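Local coordinates for protein aminopeptidase (Aneurinibacillus sp. AM-1, PDB 5IB9) that probably removes amino acids from the N-terminal ends of peptides as a zinc-dependent aminopeptidase of the M28 family that also carries a protease-associated domain, at residues A[42-45]-A[46-50]; A[178-182]-A[183-187]. All coordinates share one frame; numbering follows the deposited sequence.

Both contacts are local, made between residues a few positions apart on one continuous piece of backbone; one is within a helix, the other at a helix end. Contact 1 (42-50) lies in the last turns of helix 35-50, whereas contact 2 (178-187) takes helix 171-182 through its C-terminal end into strand 187-210. Their centres are 59 Å apart on opposite sides of the chain's centre. Contact 1 is the nearer to the metal sites: the side chain of I44 is about 9 Å from that of H228, a zinc ligand in the inhibitor pocket, and the side chain of R42 is about 6 Å from a bound zinc ion, too far to coordinate it. Contact 2 is remote from the annotated sites.

Contact 1 of 2, residues A[42-45]-A[46-50]; sequences RYIE and QQFKS
I44 and F48 pack side by side, one turn apart, on the buried face of an amphipathic alpha-helix, the C-terminal part of helix 35-50, while E45 and K49 pair on its more solvent-accessible side. On the tight side, I44 CG2 lies 3.5 Å from F48 CE2. With CG2 anti to the backbone N of I44 (CG1 at chi1 -66°), this branch faces the next turn. V206 of strand 187-210 touches both residues, and L249 and A252 of helix 238-256 pack against F48, so the pair joins helix to strand and helix. The backbone beneath is regular: F48 N donates to I44 O at 3.0 Å with an N-H...O angle of 169°.

A second one-turn contact is made by Y43 and Q47. The Y43 ring stacks with F24, and Q47 CG sits over a ring face, 4.1 Å from the centroid and 25° off the normal, a CH-pi contact.

The polar side is looser and is held by charge. R42, E45 and K49 form a salt-bridge network in which the two carboxylate oxygens have different partners. R42 grips E45 OE1 side-on with both NE and NH2, and OE1 lies close to the guanidinium plane. The NH2 bond, 2.8 Å to OE1, uses the syn lone pair. On the other oxygen the hold is weaker: K49 NZ, at the end of an extended chain, lies 3.0 Å from E45 OE2.

Contact 2 of 2, residues A[178-182]-A[183-187]; sequences AANLR and AGEKI
The backbone of 178-182 ends its helix in a Schellman motif with the loop 183-187, and two bonds across the end define it. E185 N donates to N180 O at 3.0 Å. Inside this loop, G184 N bonds to L181 O at 3.1 Å, but from above the carbonyl plane, 66° out of it, so this bond does not use a lone pair. G184 is where the helix is left: its positive phi, 104°, takes the chain out of the helical path. A183 N makes only weak bonds, to A179 O and N180 O. A water bridges two carbonyls of the turn, donating to L181 O at 2.7 Å and also to E185 O.

Among the side chains, L181 and I187 make the apolar contact, crossing at about a right angle. L181 CD2 reaches I187 CD1 at 3.8 Å and also lies close to I187 CB and CG1, so the methyl rests along the isoleucine chain. I187 is buried and pairs through its backbone with L97 of strand 91-99; L181 also touches L97 and Y99, so the helix end and I187 meet the same strand. N180 and E185 run alongside each other on a more exposed side. E185 has CG anti to its own backbone N (chi1 -166°) and an extended chain, which carries the carboxylate back along N180 until E185 OE1 lies 3.4 Å from N180 CB.

Contact 1 of 2, residues A[42-45]-A[46-50]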
ATOM      1  N   ARG A  42      -5.432  -7.545  20.891  1.00 10.99           N
ATOM      2  CA  ARG A  42      -6.326  -7.145  21.930  1.00 13.10           C
ATOM      3  C   ARG A  42      -5.640  -6.987  23.244  1.00 11.24           C
ATOM      4  O   ARG A  42      -5.960  -6.098  24.074  1.00 13.33           O
ATOM      5  CB  ARG A  42      -7.444  -8.187  22.037  1.00 14.15           C
ATOM      6  CG  ARG A  42      -8.425  -8.101  20.883  1.00 18.37           C
ATOM      7  CD  ARG A  42      -9.537  -7.193  21.351  1.00 26.53           C
ATOM      8  NE  ARG A  42      -9.237  -5.906  20.772  1.00 24.31           N
ATOM      9  CZ  ARG A  42      -9.500  -5.596  19.511  1.00 27.74           C
ATOM     10  NH1 ARG A  42     -10.034  -6.527  18.739  1.00 29.92           N
ATOM     11  NH2 ARG A  42      -9.233  -4.345  19.054  1.00 21.13           N
ATOM     12  N   TYR A  43      -4.720  -7.908  23.578  1.00 11.13           N
ATOM     13  CA  TYR A  43      -4.010  -7.874  24.832  1.00 11.01           C
ATOM     14  C   TYR A  43      -3.191  -6.608  24.947  1.00 10.35           C
ATOM     15  O   TYR A  43      -3.163  -5.920  26.014  1.00 11.25           O
ATOM     16  CB  TYR A  43      -3.156  -9.141  24.939  1.00 13.70           C
ATOM     17  CG  TYR A  43      -2.321  -9.173  26.217  1.00 12.39           C
ATOM     18  CD1 TYR A  43      -2.818  -9.674  27.427  1.00 14.02           C
ATOM     19  CD2 TYR A  43      -0.974  -8.667  26.212  1.00 12.66           C
ATOM     20  CE1 TYR A  43      -2.013  -9.712  28.620  1.00 15.39           C
ATOM     21  CE2 TYR A  43      -0.180  -8.672  27.363  1.00 13.32           C
ATOM     22  CZ  TYR A  43      -0.690  -9.285  28.535  1.00 16.36           C
ATOM     23  OH  TYR A  43       0.110  -9.338  29.660  1.00 17.64           O
ATOM     24  N   ILE A  44      -2.400  -6.359  23.859  1.00 10.48           N
ATOM     25  CA  ILE A  44      -1.537  -5.146  23.767  1.00 11.19           C
ATOM     26  C   ILE A  44      -2.364  -3.871  23.946  1.00 10.90           C
ATOM     27  O   ILE A  44      -2.014  -3.024  24.808  1.00 11.24           O
ATOM     28  CB  ILE A  44      -0.683  -5.191  22.518  1.00 10.28           C
ATOM     29  CG1 ILE A  44       0.285  -6.384  22.710  1.00 12.46           C
ATOM     30  CG2 ILE A  44       0.124  -3.849  22.381  1.00 11.78           C
ATOM     31  CD1 ILE A  44       0.902  -6.827  21.376  1.00 10.71           C
ATOM     32  N   GLU A  45      -3.469  -3.827  23.222  1.00  9.92           N
ATOM     33  CA  GLU A  45      -4.346  -2.642  23.357  1.00 11.59           C
ATOM     34  C   GLU A  45      -4.802  -2.475  24.805  1.00 11.52           C
ATOM     35  O   GLU A  45      -4.740  -1.325  25.357  1.00 12.69           O
ATOM     36  CB  GLU A  45      -5.554  -2.946  22.408  1.00 11.01           C
ATOM     37  CG  GLU A  45      -6.664  -1.910  22.757  1.00 13.24           C
ATOM     38  CD  GLU A  45      -7.939  -2.203  21.953  1.00 16.47           C
ATOM     39  OE1 GLU A  45      -8.031  -3.177  21.241  1.00 14.79           O
ATOM     40  OE2 GLU A  45      -8.821  -1.373  22.183  1.00 20.89           O
ATOM     41  N   GLN A  46      -5.227  -3.551  25.459  1.00 11.82           N
ATOM     42  CA  GLN A  46      -5.665  -3.486  26.867  1.00 15.29           C
ATOM     43  C   GLN A  46      -4.595  -3.003  27.778  1.00 15.11           C
ATOM     44  O   GLN A  46      -4.863  -2.201  28.677  1.00 15.11           O
ATOM     45  CB  GLN A  46      -6.211  -4.834  27.326  1.00 15.70           C
ATOM     46  CG  GLN A  46      -6.625  -4.824  28.831  1.00 21.70           C
ATOM     47  CD  GLN A  46      -7.673  -3.779  29.140  1.00 30.90           C
ATOM     48  OE1 GLN A  46      -8.537  -3.412  28.289  1.00 26.99           O
ATOM     49  NE2 GLN A  46      -7.656  -3.330  30.386  1.00 35.00           N
ATOM     50  N   GLN A  47      -3.366  -3.473  27.552  1.00 11.98           N
ATOM     51  CA  GLN A  47      -2.310  -3.024  28.464  1.00 12.80           C
ATOM     52  C   GLN A  47      -2.050  -1.545  28.313  1.00 12.12           C
ATOM     53  O   GLN A  47      -1.966  -0.781  29.302  1.00 13.19           O
ATOM     54  CB  GLN A  47      -0.984  -3.756  28.285  1.00 11.49           C
ATOM     55  CG  GLN A  47      -1.102  -5.264  28.446  1.00 12.64           C
ATOM     56  CD  GLN A  47      -2.099  -5.791  29.485  1.00 15.05           C
ATOM     57  OE1 GLN A  47      -3.100  -6.480  29.082  1.00 21.16           O
ATOM     58  NE2 GLN A  47      -1.884  -5.471  30.753  1.00 14.62           N
ATOM     59  N   PHE A  48      -1.993  -1.058  27.059  1.00 12.52           N
ATOM     60  CA  PHE A  48      -1.770   0.340  26.932  1.00 11.76           C
ATOM     61  C   PHE A  48      -2.906   1.148  27.555  1.00 14.45           C
ATOM     62  O   PHE A  48      -2.668   2.172  28.157  1.00 13.86           O
ATOM     63  CB  PHE A  48      -1.715   0.759  25.445  1.00 11.18           C
ATOM     64  CG  PHE A  48      -0.392   0.445  24.706  1.00  9.25           C
ATOM     65  CD1 PHE A  48       0.841   0.879  25.137  1.00  8.82           C
ATOM     66  CD2 PHE A  48      -0.462  -0.310  23.507  1.00  8.68           C
ATOM     67  CE1 PHE A  48       2.020   0.681  24.388  1.00  9.37           C
ATOM     68  CE2 PHE A  48       0.718  -0.464  22.745  1.00 12.12           C
ATOM     69  CZ  PHE A  48       1.923   0.006  23.207  1.00  9.38           C
ATOM     70  N   LYS A  49      -4.134   0.674  27.353  1.00 14.52           N
ATOM     71  CA  LYS A  49      -5.268   1.424  27.923  1.00 14.26           C
ATOM     72  C   LYS A  49      -5.117   1.414  29.424  1.00 16.39           C
ATOM     73  O   LYS A  49      -5.499   2.459  30.071  1.00 19.70           O
ATOM     74  CB  LYS A  49      -6.592   0.799  27.521  1.00 18.54           C
ATOM     75  CG  LYS A  49      -7.051   1.157  26.172  1.00 18.58           C
ATOM     76  CD  LYS A  49      -8.415   0.351  25.989  1.00 22.25           C
ATOM     77  CE  LYS A  49      -9.004   0.394  24.633  1.00 29.03           C
ATOM     78  NZ  LYS A  49     -10.229  -0.613  24.681  1.00 26.32           N
ATOM     79  N   SER A  50      -4.661   0.328  30.015  1.00 17.39           N
ATOM     80  CA  SER A  50      -4.541   0.259  31.493  1.00 17.00           C
ATOM     81  C   SER A  50      -3.557   1.263  32.077  1.00 18.59           C
ATOM     82  O   SER A  50      -3.600   1.575  33.293  1.00 20.52           O
ATOM     83  CB  SER A  50      -4.225  -1.095  31.970  1.00 17.06           C
ATOM     84  OG  SER A  50      -2.822  -1.407  31.828  1.00 19.21           O
TER

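Contact 2 of 2, residues A[178-182]-A[183-187]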
ATOM      1  N   ALA A 178      24.680 -29.402 -10.810  1.00 26.50           N
ATOM      2  CA  ALA A 178      25.250 -28.362 -11.642  1.00 27.88           C
ATOM      3  C   ALA A 178      26.524 -28.920 -12.294  1.00 28.48           C
ATOM      4  O   ALA A 178      26.781 -28.569 -13.424  1.00 29.28           O
ATOM      5  CB  ALA A 178      25.564 -27.104 -10.858  1.00 27.82           C
ATOM      6  N   ALA A 179      27.304 -29.744 -11.561  1.00 29.45           N
ATOM      7  CA  ALA A 179      28.572 -30.265 -12.096  1.00 30.42           C
ATOM      8  C   ALA A 179      28.237 -31.151 -13.320  1.00 29.10           C
ATOM      9  O   ALA A 179      28.845 -30.978 -14.416  1.00 31.64           O
ATOM     10  CB  ALA A 179      29.390 -31.093 -11.007  1.00 30.61           C
ATOM     11  N   ASN A 180      27.304 -32.071 -13.121  1.00 29.36           N
ATOM     12  CA  ASN A 180      26.879 -32.996 -14.190  1.00 28.33           C
ATOM     13  C   ASN A 180      26.324 -32.264 -15.392  1.00 27.48           C
ATOM     14  O   ASN A 180      26.629 -32.594 -16.548  1.00 23.97           O
ATOM     15  CB  ASN A 180      25.921 -34.042 -13.666  1.00 29.69           C
ATOM     16  CG  ASN A 180      26.578 -34.924 -12.608  1.00 34.31           C
ATOM     17  OD1 ASN A 180      27.716 -34.665 -12.219  1.00 44.64           O
ATOM     18  ND2 ASN A 180      25.877 -35.949 -12.145  1.00 39.01           N
ATOM     19  N   LEU A 181      25.537 -31.227 -15.150  1.00 25.55           N
ATOM     20  CA  LEU A 181      25.050 -30.431 -16.306  1.00 24.70           C
ATOM     21  C   LEU A 181      26.194 -29.744 -17.046  1.00 25.79           C
ATOM     22  O   LEU A 181      26.248 -29.708 -18.277  1.00 25.50           O
ATOM     23  CB  LEU A 181      23.945 -29.405 -15.900  1.00 24.12           C
ATOM     24  CG  LEU A 181      22.744 -30.216 -15.368  1.00 22.83           C
ATOM     25  CD1 LEU A 181      21.790 -29.309 -14.506  1.00 21.65           C
ATOM     26  CD2 LEU A 181      21.893 -30.841 -16.496  1.00 20.48           C
ATOM     27  N   ARG A 182      27.125 -29.130 -16.304  1.00 25.77           N
ATOM     28  CA  ARG A 182      28.222 -28.479 -16.931  1.00 28.02           C
ATOM     29  C   ARG A 182      29.035 -29.511 -17.755  1.00 26.87           C
ATOM     30  O   ARG A 182      29.636 -29.139 -18.754  1.00 29.79           O
ATOM     31  CB  ARG A 182      29.117 -27.798 -15.892  1.00 29.46           C
ATOM     32  CG  ARG A 182      28.444 -26.591 -15.163  1.00 34.59           C
ATOM     33  CD  ARG A 182      29.542 -25.845 -14.340  1.00 44.37           C
ATOM     34  NE  ARG A 182      29.142 -25.329 -13.015  1.00 47.39           N
ATOM     35  CZ  ARG A 182      29.302 -25.972 -11.844  1.00 50.39           C
ATOM     36  NH1 ARG A 182      29.816 -27.191 -11.793  1.00 49.47           N
ATOM     37  NH2 ARG A 182      28.920 -25.396 -10.694  1.00 52.05           N
ATOM     38  N   ALA A 183      29.032 -30.752 -17.299  1.00 27.60           N
ATOM     39  CA  ALA A 183      29.889 -31.809 -17.899  1.00 26.93           C
ATOM     40  C   ALA A 183      29.203 -32.394 -19.155  1.00 27.59           C
ATOM     41  O   ALA A 183      29.771 -33.284 -19.808  1.00 28.78           O
ATOM     42  CB  ALA A 183      30.169 -32.924 -16.911  1.00 28.01           C
ATOM     43  N   GLY A 184      27.996 -31.914 -19.468  1.00 23.68           N
ATOM     44  CA  GLY A 184      27.339 -32.286 -20.734  1.00 23.69           C
ATOM     45  C   GLY A 184      26.242 -33.309 -20.534  1.00 20.52           C
ATOM     46  O   GLY A 184      25.653 -33.746 -21.531  1.00 19.50           O
ATOM     47  N   GLU A 185      25.882 -33.691 -19.288  1.00 20.98           N
ATOM     48  CA  GLU A 185      24.778 -34.635 -19.089  1.00 21.48           C
ATOM     49  C   GLU A 185      23.419 -34.011 -19.390  1.00 22.65           C
ATOM     50  O   GLU A 185      23.175 -32.801 -19.125  1.00 22.19           O
ATOM     51  CB  GLU A 185      24.784 -35.256 -17.667  1.00 22.41           C
ATOM     52  CG  GLU A 185      23.877 -36.469 -17.508  1.00 26.78           C
ATOM     53  CD  GLU A 185      23.944 -37.115 -16.086  1.00 31.50           C
ATOM     54  OE1 GLU A 185      24.877 -36.776 -15.310  1.00 34.35           O
ATOM     55  OE2 GLU A 185      23.045 -37.945 -15.785  1.00 35.09           O
ATOM     56  N   LYS A 186      22.538 -34.777 -20.019  1.00 21.21           N
ATOM     57  CA  LYS A 186      21.142 -34.336 -20.190  1.00 23.57           C
ATOM     58  C   LYS A 186      20.343 -34.950 -19.017  1.00 24.01           C
ATOM     59  O   LYS A 186      20.255 -36.194 -18.801  1.00 24.67           O
ATOM     60  CB  LYS A 186      20.646 -34.818 -21.588  1.00 22.45           C
ATOM     61  CG  LYS A 186      19.220 -34.447 -21.928  1.00 26.38           C
ATOM     62  CD  LYS A 186      18.927 -34.869 -23.364  1.00 28.02           C
ATOM     63  CE  LYS A 186      17.806 -34.027 -23.926  1.00 31.10           C
ATOM     64  NZ  LYS A 186      17.571 -34.268 -25.407  1.00 29.68           N
ATOM     65  N   ILE A 187      19.764 -34.062 -18.200  1.00 24.58           N
ATOM     66  CA  ILE A 187      19.101 -34.537 -16.970  1.00 24.47           C
ATOM     67  C   ILE A 187      17.617 -34.196 -17.006  1.00 24.63           C
ATOM     68  O   ILE A 187      17.266 -33.161 -17.491  1.00 25.31           O
ATOM     69  CB  ILE A 187      19.757 -33.938 -15.692  1.00 24.09           C
ATOM     70  CG1 ILE A 187      21.134 -34.579 -15.501  1.00 24.08           C
ATOM     71  CG2 ILE A 187      18.884 -34.285 -14.470  1.00 25.23           C
ATOM     72  CD1 ILE A 187      21.970 -34.015 -14.380  1.00 26.05           C
TER
HETATM   73  O   HOH W   1      24.305 -30.544 -19.930  1.00 26.04           O